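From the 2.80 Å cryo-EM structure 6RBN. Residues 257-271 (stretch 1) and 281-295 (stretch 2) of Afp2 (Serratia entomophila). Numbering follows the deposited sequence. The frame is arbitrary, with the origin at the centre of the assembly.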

ATOM      1  N   ASN C 257     -42.754  32.815 -60.452  1.00 67.59           N
ATOM      2  CA  ASN C 257     -43.945  32.055 -60.087  1.00 67.59           C
ATOM      3  C   ASN C 257     -43.637  30.575 -59.919  1.00 67.59           C
ATOM      4  O   ASN C 257     -44.272  29.905 -59.103  1.00 67.59           O
ATOM      5  CB  ASN C 257     -45.039  32.241 -61.135  1.00 67.59           C
ATOM      6  CG  ASN C 257     -45.585  33.641 -61.155  1.00 67.59           C
ATOM      7  OD1 ASN C 257     -45.739  34.272 -60.116  1.00 67.59           O
ATOM      8  ND2 ASN C 257     -45.895  34.137 -62.343  1.00 67.59           N
ATOM      9  N   ALA C 258     -42.666  30.054 -60.665  1.00 67.45           N
ATOM     10  CA  ALA C 258     -42.236  28.679 -60.446  1.00 67.45           C
ATOM     11  C   ALA C 258     -41.432  28.551 -59.161  1.00 67.45           C
ATOM     12  O   ALA C 258     -41.506  27.527 -58.477  1.00 67.45           O
ATOM     13  CB  ALA C 258     -41.419  28.191 -61.641  1.00 67.45           C
ATOM     14  N   VAL C 259     -40.656  29.580 -58.821  1.00 66.95           N
ATOM     15  CA  VAL C 259     -39.866  29.557 -57.595  1.00 66.95           C
ATOM     16  C   VAL C 259     -40.767  29.733 -56.378  1.00 66.95           C
ATOM     17  O   VAL C 259     -40.615  29.036 -55.369  1.00 66.95           O
ATOM     18  CB  VAL C 259     -38.769  30.637 -57.661  1.00 66.95           C
ATOM     19  CG1 VAL C 259     -38.044  30.762 -56.355  1.00 66.95           C
ATOM     20  CG2 VAL C 259     -37.779  30.295 -58.729  1.00 66.95           C
ATOM     21  N   GLU C 260     -41.734  30.647 -56.470  1.00 67.83           N
ATOM     22  CA  GLU C 260     -42.614  30.937 -55.342  1.00 67.83           C
ATOM     23  C   GLU C 260     -43.551  29.779 -55.041  1.00 67.83           C
ATOM     24  O   GLU C 260     -43.919  29.564 -53.883  1.00 67.83           O
ATOM     25  CB  GLU C 260     -43.397  32.218 -55.621  1.00 67.83           C
ATOM     26  CG  GLU C 260     -42.533  33.447 -55.484  1.00 67.83           C
ATOM     27  CD  GLU C 260     -43.140  34.714 -56.020  1.00 67.83           C
ATOM     28  OE1 GLU C 260     -44.200  34.653 -56.667  1.00 67.83           O
ATOM     29  OE2 GLU C 260     -42.537  35.779 -55.813  1.00 67.83           O
ATOM     30  N   ARG C 261     -43.935  29.011 -56.058  1.00 70.77           N
ATOM     31  CA  ARG C 261     -44.791  27.859 -55.803  1.00 70.77           C
ATOM     32  C   ARG C 261     -43.991  26.672 -55.289  1.00 70.77           C
ATOM     33  O   ARG C 261     -44.451  25.952 -54.398  1.00 70.77           O
ATOM     34  CB  ARG C 261     -45.568  27.479 -57.063  1.00 70.77           C
ATOM     35  CG  ARG C 261     -46.656  28.464 -57.437  1.00 70.77           C
ATOM     36  CD  ARG C 261     -47.292  28.098 -58.765  1.00 70.77           C
ATOM     37  NE  ARG C 261     -48.050  26.856 -58.687  1.00 70.77           N
ATOM     38  CZ  ARG C 261     -49.340  26.790 -58.379  1.00 70.77           C
ATOM     39  NH1 ARG C 261     -50.022  27.898 -58.131  1.00 70.77           N
ATOM     40  NH2 ARG C 261     -49.950  25.615 -58.326  1.00 70.77           N
ATOM     41  N   ASP C 262     -42.788  26.449 -55.823  1.00 68.90           N
ATOM     42  CA  ASP C 262     -42.014  25.285 -55.408  1.00 68.90           C
ATOM     43  C   ASP C 262     -41.360  25.465 -54.048  1.00 68.90           C
ATOM     44  O   ASP C 262     -41.063  24.466 -53.386  1.00 68.90           O
ATOM     45  CB  ASP C 262     -40.948  24.953 -56.446  1.00 68.90           C
ATOM     46  CG  ASP C 262     -41.533  24.396 -57.722  1.00 68.90           C
ATOM     47  OD1 ASP C 262     -42.603  23.758 -57.654  1.00 68.90           O
ATOM     48  OD2 ASP C 262     -40.924  24.591 -58.793  1.00 68.90           O
ATOM     49  N   ILE C 263     -41.113  26.701 -53.618  1.00 64.33           N
ATOM     50  CA  ILE C 263     -40.619  26.910 -52.262  1.00 64.33           C
ATOM     51  C   ILE C 263     -41.741  26.718 -51.252  1.00 64.33           C
ATOM     52  O   ILE C 263     -41.552  26.074 -50.213  1.00 64.33           O
ATOM     53  CB  ILE C 263     -39.937  28.286 -52.139  1.00 64.33           C
ATOM     54  CG1 ILE C 263     -38.591  28.266 -52.858  1.00 64.33           C
ATOM     55  CG2 ILE C 263     -39.733  28.694 -50.697  1.00 64.33           C
ATOM     56  CD1 ILE C 263     -37.884  29.585 -52.853  1.00 64.33           C
ATOM     57  N   GLN C 264     -42.942  27.223 -51.553  1.00 65.76           N
ATOM     58  CA  GLN C 264     -44.035  27.038 -50.607  1.00 65.76           C
ATOM     59  C   GLN C 264     -44.578  25.617 -50.618  1.00 65.76           C
ATOM     60  O   GLN C 264     -45.221  25.217 -49.650  1.00 65.76           O
ATOM     61  CB  GLN C 264     -45.176  28.022 -50.865  1.00 65.76           C
ATOM     62  CG  GLN C 264     -46.006  27.750 -52.090  1.00 65.76           C
ATOM     63  CD  GLN C 264     -47.152  28.725 -52.228  1.00 65.76           C
ATOM     64  OE1 GLN C 264     -47.354  29.585 -51.375  1.00 65.76           O
ATOM     65  NE2 GLN C 264     -47.921  28.587 -53.299  1.00 65.76           N
ATOM     66  N   LYS C 265     -44.335  24.841 -51.675  1.00 66.32           N
ATOM     67  CA  LYS C 265     -44.637  23.418 -51.604  1.00 66.32           C
ATOM     68  C   LYS C 265     -43.663  22.690 -50.690  1.00 66.32           C
ATOM     69  O   LYS C 265     -44.024  21.680 -50.078  1.00 66.32           O
ATOM     70  CB  LYS C 265     -44.617  22.791 -52.997  1.00 66.32           C
ATOM     71  CG  LYS C 265     -45.857  23.070 -53.829  1.00 66.32           C
ATOM     72  CD  LYS C 265     -45.698  22.609 -55.272  1.00 66.32           C
ATOM     73  CE  LYS C 265     -46.190  21.185 -55.491  1.00 66.32           C
ATOM     74  NZ  LYS C 265     -45.284  20.146 -54.928  1.00 66.32           N
ATOM     75  N   SER C 266     -42.435  23.189 -50.581  1.00 65.23           N
ATOM     76  CA  SER C 266     -41.446  22.557 -49.721  1.00 65.23           C
ATOM     77  C   SER C 266     -41.562  23.022 -48.280  1.00 65.23           C
ATOM     78  O   SER C 266     -41.219  22.271 -47.363  1.00 65.23           O
ATOM     79  CB  SER C 266     -40.040  22.837 -50.244  1.00 65.23           C
ATOM     80  OG  SER C 266     -39.064  22.269 -49.393  1.00 65.23           O
ATOM     81  N   LEU C 267     -42.034  24.244 -48.055  1.00 62.49           N
ATOM     82  CA  LEU C 267     -42.149  24.782 -46.709  1.00 62.49           C
ATOM     83  C   LEU C 267     -43.511  24.538 -46.076  1.00 62.49           C
ATOM     84  O   LEU C 267     -43.703  24.911 -44.917  1.00 62.49           O
ATOM     85  CB  LEU C 267     -41.847  26.281 -46.699  1.00 62.49           C
ATOM     86  CG  LEU C 267     -40.420  26.693 -47.055  1.00 62.49           C
ATOM     87  CD1 LEU C 267     -40.274  28.199 -46.990  1.00 62.49           C
ATOM     88  CD2 LEU C 267     -39.421  26.014 -46.150  1.00 62.49           C
ATOM     89  N   ASN C 268     -44.460  23.932 -46.792  1.00 64.15           N
ATOM     90  CA  ASN C 268     -45.703  23.527 -46.147  1.00 64.15           C
ATOM     91  C   ASN C 268     -45.513  22.331 -45.231  1.00 64.15           C
ATOM     92  O   ASN C 268     -46.345  22.105 -44.350  1.00 64.15           O
ATOM     93  CB  ASN C 268     -46.787  23.206 -47.174  1.00 64.15           C
ATOM     94  CG  ASN C 268     -47.450  24.443 -47.733  1.00 64.15           C
ATOM     95  OD1 ASN C 268     -47.724  25.398 -47.010  1.00 64.15           O
ATOM     96  ND2 ASN C 268     -47.717  24.430 -49.029  1.00 64.15           N
ATOM     97  N   LYS C 269     -44.446  21.561 -45.418  1.00 66.08           N
ATOM     98  CA  LYS C 269     -44.138  20.479 -44.499  1.00 66.08           C
ATOM     99  C   LYS C 269     -43.412  20.954 -43.249  1.00 66.08           C
ATOM    100  O   LYS C 269     -43.167  20.143 -42.352  1.00 66.08           O
ATOM    101  CB  LYS C 269     -43.313  19.410 -45.214  1.00 66.08           C
ATOM    102  CG  LYS C 269     -44.074  18.716 -46.326  1.00 66.08           C
ATOM    103  CD  LYS C 269     -43.271  17.583 -46.930  1.00 66.08           C
ATOM    104  CE  LYS C 269     -42.137  18.106 -47.782  1.00 66.08           C
ATOM    105  NZ  LYS C 269     -42.654  18.799 -48.990  1.00 66.08           N
ATOM    106  N   LEU C 270     -43.068  22.236 -43.166  1.00 64.47           N
ATOM    107  CA  LEU C 270     -42.470  22.817 -41.974  1.00 64.47           C
ATOM    108  C   LEU C 270     -43.420  23.761 -41.252  1.00 64.47           C
ATOM    109  O   LEU C 270     -42.994  24.489 -40.351  1.00 64.47           O
ATOM    110  CB  LEU C 270     -41.178  23.551 -42.332  1.00 64.47           C
ATOM    111  CG  LEU C 270     -40.051  22.643 -42.815  1.00 64.47           C
ATOM    112  CD1 LEU C 270     -38.855  23.461 -43.243  1.00 64.47           C
ATOM    113  CD2 LEU C 270     -39.674  21.666 -41.725  1.00 64.47           C
ATOM    114  N   VAL C 271     -44.683  23.782 -41.636  1.00 63.29           N
ATOM    115  CA  VAL C 271     -45.690  24.543 -40.910  1.00 63.29           C
ATOM    116  C   VAL C 271     -46.090  23.731 -39.685  1.00 63.29           C
ATOM    117  O   VAL C 271     -46.035  22.495 -39.703  1.00 63.29           O
ATOM    118  CB  VAL C 271     -46.879  24.854 -41.847  1.00 63.29           C
ATOM    119  CG1 VAL C 271     -47.933  25.699 -41.177  1.00 63.29           C
ATOM    120  CG2 VAL C 271     -46.383  25.568 -43.078  1.00 63.29           C
ATOM    121  N   GLN C 281     -33.206  27.702 -39.097  1.00 62.34           N
ATOM    122  CA  GLN C 281     -32.064  27.140 -39.802  1.00 62.34           C
ATOM    123  C   GLN C 281     -32.487  26.036 -40.751  1.00 62.34           C
ATOM    124  O   GLN C 281     -31.859  25.843 -41.796  1.00 62.34           O
ATOM    125  CB  GLN C 281     -31.044  26.602 -38.805  1.00 62.34           C
ATOM    126  CG  GLN C 281     -30.407  27.660 -37.957  1.00 62.34           C
ATOM    127  CD  GLN C 281     -29.649  28.666 -38.778  1.00 62.34           C
ATOM    128  OE1 GLN C 281     -30.031  29.829 -38.864  1.00 62.34           O
ATOM    129  NE2 GLN C 281     -28.579  28.218 -39.411  1.00 62.34           N
ATOM    130  N   ARG C 282     -33.540  25.300 -40.407  1.00 63.93           N
ATOM    131  CA  ARG C 282     -33.992  24.219 -41.269  1.00 63.93           C
ATOM    132  C   ARG C 282     -34.842  24.753 -42.413  1.00 63.93           C
ATOM    133  O   ARG C 282     -34.954  24.106 -43.459  1.00 63.93           O
ATOM    134  CB  ARG C 282     -34.741  23.182 -40.430  1.00 63.93           C
ATOM    135  CG  ARG C 282     -35.005  21.871 -41.133  1.00 63.93           C
ATOM    136  CD  ARG C 282     -35.587  20.837 -40.201  1.00 63.93           C
ATOM    137  NE  ARG C 282     -36.914  21.197 -39.733  1.00 63.93           N
ATOM    138  CZ  ARG C 282     -37.588  20.508 -38.824  1.00 63.93           C
ATOM    139  NH1 ARG C 282     -37.062  19.416 -38.292  1.00 63.93           N
ATOM    140  NH2 ARG C 282     -38.793  20.907 -38.451  1.00 63.93           N
ATOM    141  N   VAL C 283     -35.412  25.944 -42.254  1.00 61.59           N
ATOM    142  CA  VAL C 283     -36.129  26.578 -43.353  1.00 61.59           C
ATOM    143  C   VAL C 283     -35.156  27.144 -44.378  1.00 61.59           C
ATOM    144  O   VAL C 283     -35.277  26.874 -45.577  1.00 61.59           O
ATOM    145  CB  VAL C 283     -37.085  27.660 -42.820  1.00 61.59           C
ATOM    146  CG1 VAL C 283     -37.631  28.485 -43.952  1.00 61.59           C
ATOM    147  CG2 VAL C 283     -38.232  27.013 -42.090  1.00 61.59           C
ATOM    148  N   LYS C 284     -34.162  27.915 -43.932  1.00 60.56           N
ATOM    149  CA  LYS C 284     -33.285  28.590 -44.880  1.00 60.56           C
ATOM    150  C   LYS C 284     -32.281  27.655 -45.537  1.00 60.56           C
ATOM    151  O   LYS C 284     -31.628  28.063 -46.499  1.00 60.56           O
ATOM    152  CB  LYS C 284     -32.522  29.732 -44.215  1.00 60.56           C
ATOM    153  CG  LYS C 284     -31.378  29.299 -43.340  1.00 60.56           C
ATOM    154  CD  LYS C 284     -30.677  30.508 -42.759  1.00 60.56           C
ATOM    155  CE  LYS C 284     -29.964  31.294 -43.839  1.00 60.56           C
ATOM    156  NZ  LYS C 284     -28.855  30.521 -44.441  1.00 60.56           N
ATOM    157  N   ALA C 285     -32.133  26.430 -45.047  1.00 61.04           N
ATOM    158  CA  ALA C 285     -31.327  25.443 -45.744  1.00 61.04           C
ATOM    159  C   ALA C 285     -32.146  24.586 -46.688  1.00 61.04           C
ATOM    160  O   ALA C 285     -31.577  23.966 -47.593  1.00 61.04           O
ATOM    161  CB  ALA C 285     -30.604  24.550 -44.746  1.00 61.04           C
ATOM    162  N   ALA C 286     -33.463  24.535 -46.497  1.00 61.70           N
ATOM    163  CA  ALA C 286     -34.346  23.934 -47.483  1.00 61.70           C
ATOM    164  C   ALA C 286     -34.534  24.828 -48.695  1.00 61.70           C
ATOM    165  O   ALA C 286     -34.915  24.335 -49.759  1.00 61.70           O
ATOM    166  CB  ALA C 286     -35.703  23.624 -46.858  1.00 61.70           C
ATOM    167  N   VAL C 287     -34.277  26.124 -48.556  1.00 61.48           N
ATOM    168  CA  VAL C 287     -34.364  27.045 -49.681  1.00 61.48           C
ATOM    169  C   VAL C 287     -33.033  27.139 -50.414  1.00 61.48           C
ATOM    170  O   VAL C 287     -33.000  27.166 -51.647  1.00 61.48           O
ATOM    171  CB  VAL C 287     -34.842  28.422 -49.187  1.00 61.48           C
ATOM    172  CG1 VAL C 287     -34.967  29.381 -50.337  1.00 61.48           C
ATOM    173  CG2 VAL C 287     -36.164  28.297 -48.470  1.00 61.48           C
ATOM    174  N   ASP C 288     -31.920  27.171 -49.670  1.00 64.70           N
ATOM    175  CA  ASP C 288     -30.598  27.180 -50.291  1.00 64.70           C
ATOM    176  C   ASP C 288     -30.310  25.892 -51.047  1.00 64.70           C
ATOM    177  O   ASP C 288     -29.558  25.910 -52.023  1.00 64.70           O
ATOM    178  CB  ASP C 288     -29.511  27.403 -49.244  1.00 64.70           C
ATOM    179  CG  ASP C 288     -29.448  28.826 -48.763  1.00 64.70           C
ATOM    180  OD1 ASP C 288     -29.805  29.731 -49.541  1.00 64.70           O
ATOM    181  OD2 ASP C 288     -29.020  29.047 -47.612  1.00 64.70           O
ATOM    182  N   SER C 289     -30.881  24.768 -50.613  1.00 64.80           N
ATOM    183  CA  SER C 289     -30.724  23.538 -51.378  1.00 64.80           C
ATOM    184  C   SER C 289     -31.550  23.575 -52.653  1.00 64.80           C
ATOM    185  O   SER C 289     -31.137  23.011 -53.671  1.00 64.80           O
ATOM    186  CB  SER C 289     -31.117  22.328 -50.534  1.00 64.80           C
ATOM    187  OG  SER C 289     -32.511  22.310 -50.296  1.00 64.80           O
ATOM    188  N   TYR C 290     -32.711  24.229 -52.619  1.00 64.00           N
ATOM    189  CA  TYR C 290     -33.520  24.366 -53.824  1.00 64.00           C
ATOM    190  C   TYR C 290     -32.890  25.349 -54.798  1.00 64.00           C
ATOM    191  O   TYR C 290     -32.806  25.077 -56.001  1.00 64.00           O
ATOM    192  CB  TYR C 290     -34.939  24.803 -53.467  1.00 64.00           C
ATOM    193  CG  TYR C 290     -35.810  25.023 -54.682  1.00 64.00           C
ATOM    194  CD1 TYR C 290     -36.295  23.950 -55.411  1.00 64.00           C
ATOM    195  CD2 TYR C 290     -36.137  26.304 -55.105  1.00 64.00           C
ATOM    196  CE1 TYR C 290     -37.082  24.144 -56.525  1.00 64.00           C
ATOM    197  CE2 TYR C 290     -36.920  26.507 -56.220  1.00 64.00           C
ATOM    198  CZ  TYR C 290     -37.391  25.424 -56.923  1.00 64.00           C
ATOM    199  OH  TYR C 290     -38.171  25.618 -58.035  1.00 64.00           O
ATOM    200  N   LEU C 291     -32.449  26.502 -54.302  1.00 63.46           N
ATOM    201  CA  LEU C 291     -31.917  27.531 -55.183  1.00 63.46           C
ATOM    202  C   LEU C 291     -30.528  27.209 -55.710  1.00 63.46           C
ATOM    203  O   LEU C 291     -30.117  27.803 -56.709  1.00 63.46           O
ATOM    204  CB  LEU C 291     -31.890  28.880 -54.469  1.00 63.46           C
ATOM    205  CG  LEU C 291     -33.250  29.497 -54.162  1.00 63.46           C
ATOM    206  CD1 LEU C 291     -33.086  30.764 -53.356  1.00 63.46           C
ATOM    207  CD2 LEU C 291     -33.994  29.781 -55.444  1.00 63.46           C
ATOM    208  N   HIS C 292     -29.794  26.293 -55.075  1.00 67.09           N
ATOM    209  CA  HIS C 292     -28.499  25.911 -55.626  1.00 67.09           C
ATOM    210  C   HIS C 292     -28.660  24.967 -56.805  1.00 67.09           C
ATOM    211  O   HIS C 292     -27.931  25.078 -57.795  1.00 67.09           O
ATOM    212  CB  HIS C 292     -27.626  25.248 -54.565  1.00 67.09           C
ATOM    213  CG  HIS C 292     -26.215  25.024 -55.004  1.00 67.09           C
ATOM    214  ND1 HIS C 292     -25.251  26.006 -54.938  1.00 67.09           N
ATOM    215  CD2 HIS C 292     -25.615  23.948 -55.562  1.00 67.09           C
ATOM    216  CE1 HIS C 292     -24.111  25.531 -55.403  1.00 67.09           C
ATOM    217  NE2 HIS C 292     -24.304  24.285 -55.791  1.00 67.09           N
ATOM    218  N   SER C 293     -29.600  24.024 -56.709  1.00 67.11           N
ATOM    219  CA  SER C 293     -29.861  23.121 -57.820  1.00 67.11           C
ATOM    220  C   SER C 293     -30.531  23.845 -58.973  1.00 67.11           C
ATOM    221  O   SER C 293     -30.400  23.430 -60.127  1.00 67.11           O
ATOM    222  CB  SER C 293     -30.732  21.960 -57.357  1.00 67.11           C
ATOM    223  OG  SER C 293     -32.038  22.411 -57.057  1.00 67.11           O
ATOM    224  N   LEU C 294     -31.260  24.916 -58.676  1.00 65.94           N
ATOM    225  CA  LEU C 294     -31.842  25.748 -59.716  1.00 65.94           C
ATOM    226  C   LEU C 294     -30.799  26.643 -60.370  1.00 65.94           C
ATOM    227  O   LEU C 294     -30.895  26.929 -61.567  1.00 65.94           O
ATOM    228  CB  LEU C 294     -32.965  26.592 -59.118  1.00 65.94           C
ATOM    229  CG  LEU C 294     -33.828  27.415 -60.056  1.00 65.94           C
ATOM    230  CD1 LEU C 294     -34.644  26.501 -60.938  1.00 65.94           C
ATOM    231  CD2 LEU C 294     -34.713  28.312 -59.249  1.00 65.94           C
ATOM    232  N   TRP C 295     -29.798  27.087 -59.606  1.00 68.20           N
ATOM    233  CA  TRP C 295     -28.740  27.918 -60.166  1.00 68.20           C
ATOM    234  C   TRP C 295     -27.822  27.121 -61.076  1.00 68.20           C
ATOM    235  O   TRP C 295     -27.386  27.624 -62.117  1.00 68.20           O
ATOM    236  CB  TRP C 295     -27.930  28.561 -59.046  1.00 68.20           C
ATOM    237  CG  TRP C 295     -26.720  29.287 -59.523  1.00 68.20           C
ATOM    238  CD1 TRP C 295     -26.686  30.370 -60.343  1.00 68.20           C
ATOM    239  CD2 TRP C 295     -25.361  28.981 -59.204  1.00 68.20           C
ATOM    240  NE1 TRP C 295     -25.389  30.762 -60.558  1.00 68.20           N
ATOM    241  CE2 TRP C 295     -24.556  29.922 -59.869  1.00 68.20           C
ATOM    242  CE3 TRP C 295     -24.746  28.001 -58.422  1.00 68.20           C
ATOM    243  CZ2 TRP C 295     -23.171  29.913 -59.775  1.00 68.20           C
ATOM    244  CZ3 TRP C 295     -23.371  27.995 -58.331  1.00 68.20           C
ATOM    245  CH2 TRP C 295     -22.599  28.943 -59.003  1.00 68.20           C
TER

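Both stretches are largely helical and run in roughly opposite directions, with 140° between their N-to-C axes and a closest axial approach of 10.4 Å. Because the helices are oblique antiparallel partners, the register descends one stretch as it climbs the other: Val259 lies nearest Leu291, Ile263 nearest Val287 and Leu267 nearest Val283. The tightest of these pairings is the middle one, where Ile263 CA and Val287 CA are 6.8 Å apart. The steps of four residues reflect the helical repeat, which returns a side chain to the same face about once per turn.

Along that face the contact is mostly apolar and buries 553 Å², counting both sides. Val259 sends CG2 to within 3.7 Å of Leu294 CD2, while its CG1 lies 4.3 Å from Leu291 CD2. One turn on, Ile263 is sideways at CB, but its m,t rotamer brings the end nearer, placing CD1 3.9 Å from Val287 CG1. Leu267 then reaches Val283, CD2 to CG1 at 3.8 Å, and beyond it Leu270 CD1 lies 3.8 Å from Val283 CG2. Branched aliphatic side chains suit these places, filling the space between backbones without polar groups that would need partners.

Ala286 points toward stretch 1 with just a methyl, so Ser266, whose OG is 4.4 Å from Ala286 CB, can sit beside it with little bulk between the backbones. Tyr290, by contrast, spans the gap with a large ring: its CD2 is 3.9 Å from Ile263 CG1, and Val259 CG1 lies at the ring edge. The ring carries its hydroxyl to the partly exposed Asp262, where Tyr290 OH and Asp262 OD2 are 3.0 Å apart. Arg282 likewise combines apolar reach with a polar end, its side chain, t at chi1 and chi2 and turned to p at chi3, bringing NE within 3.4 Å of Leu270 CD2.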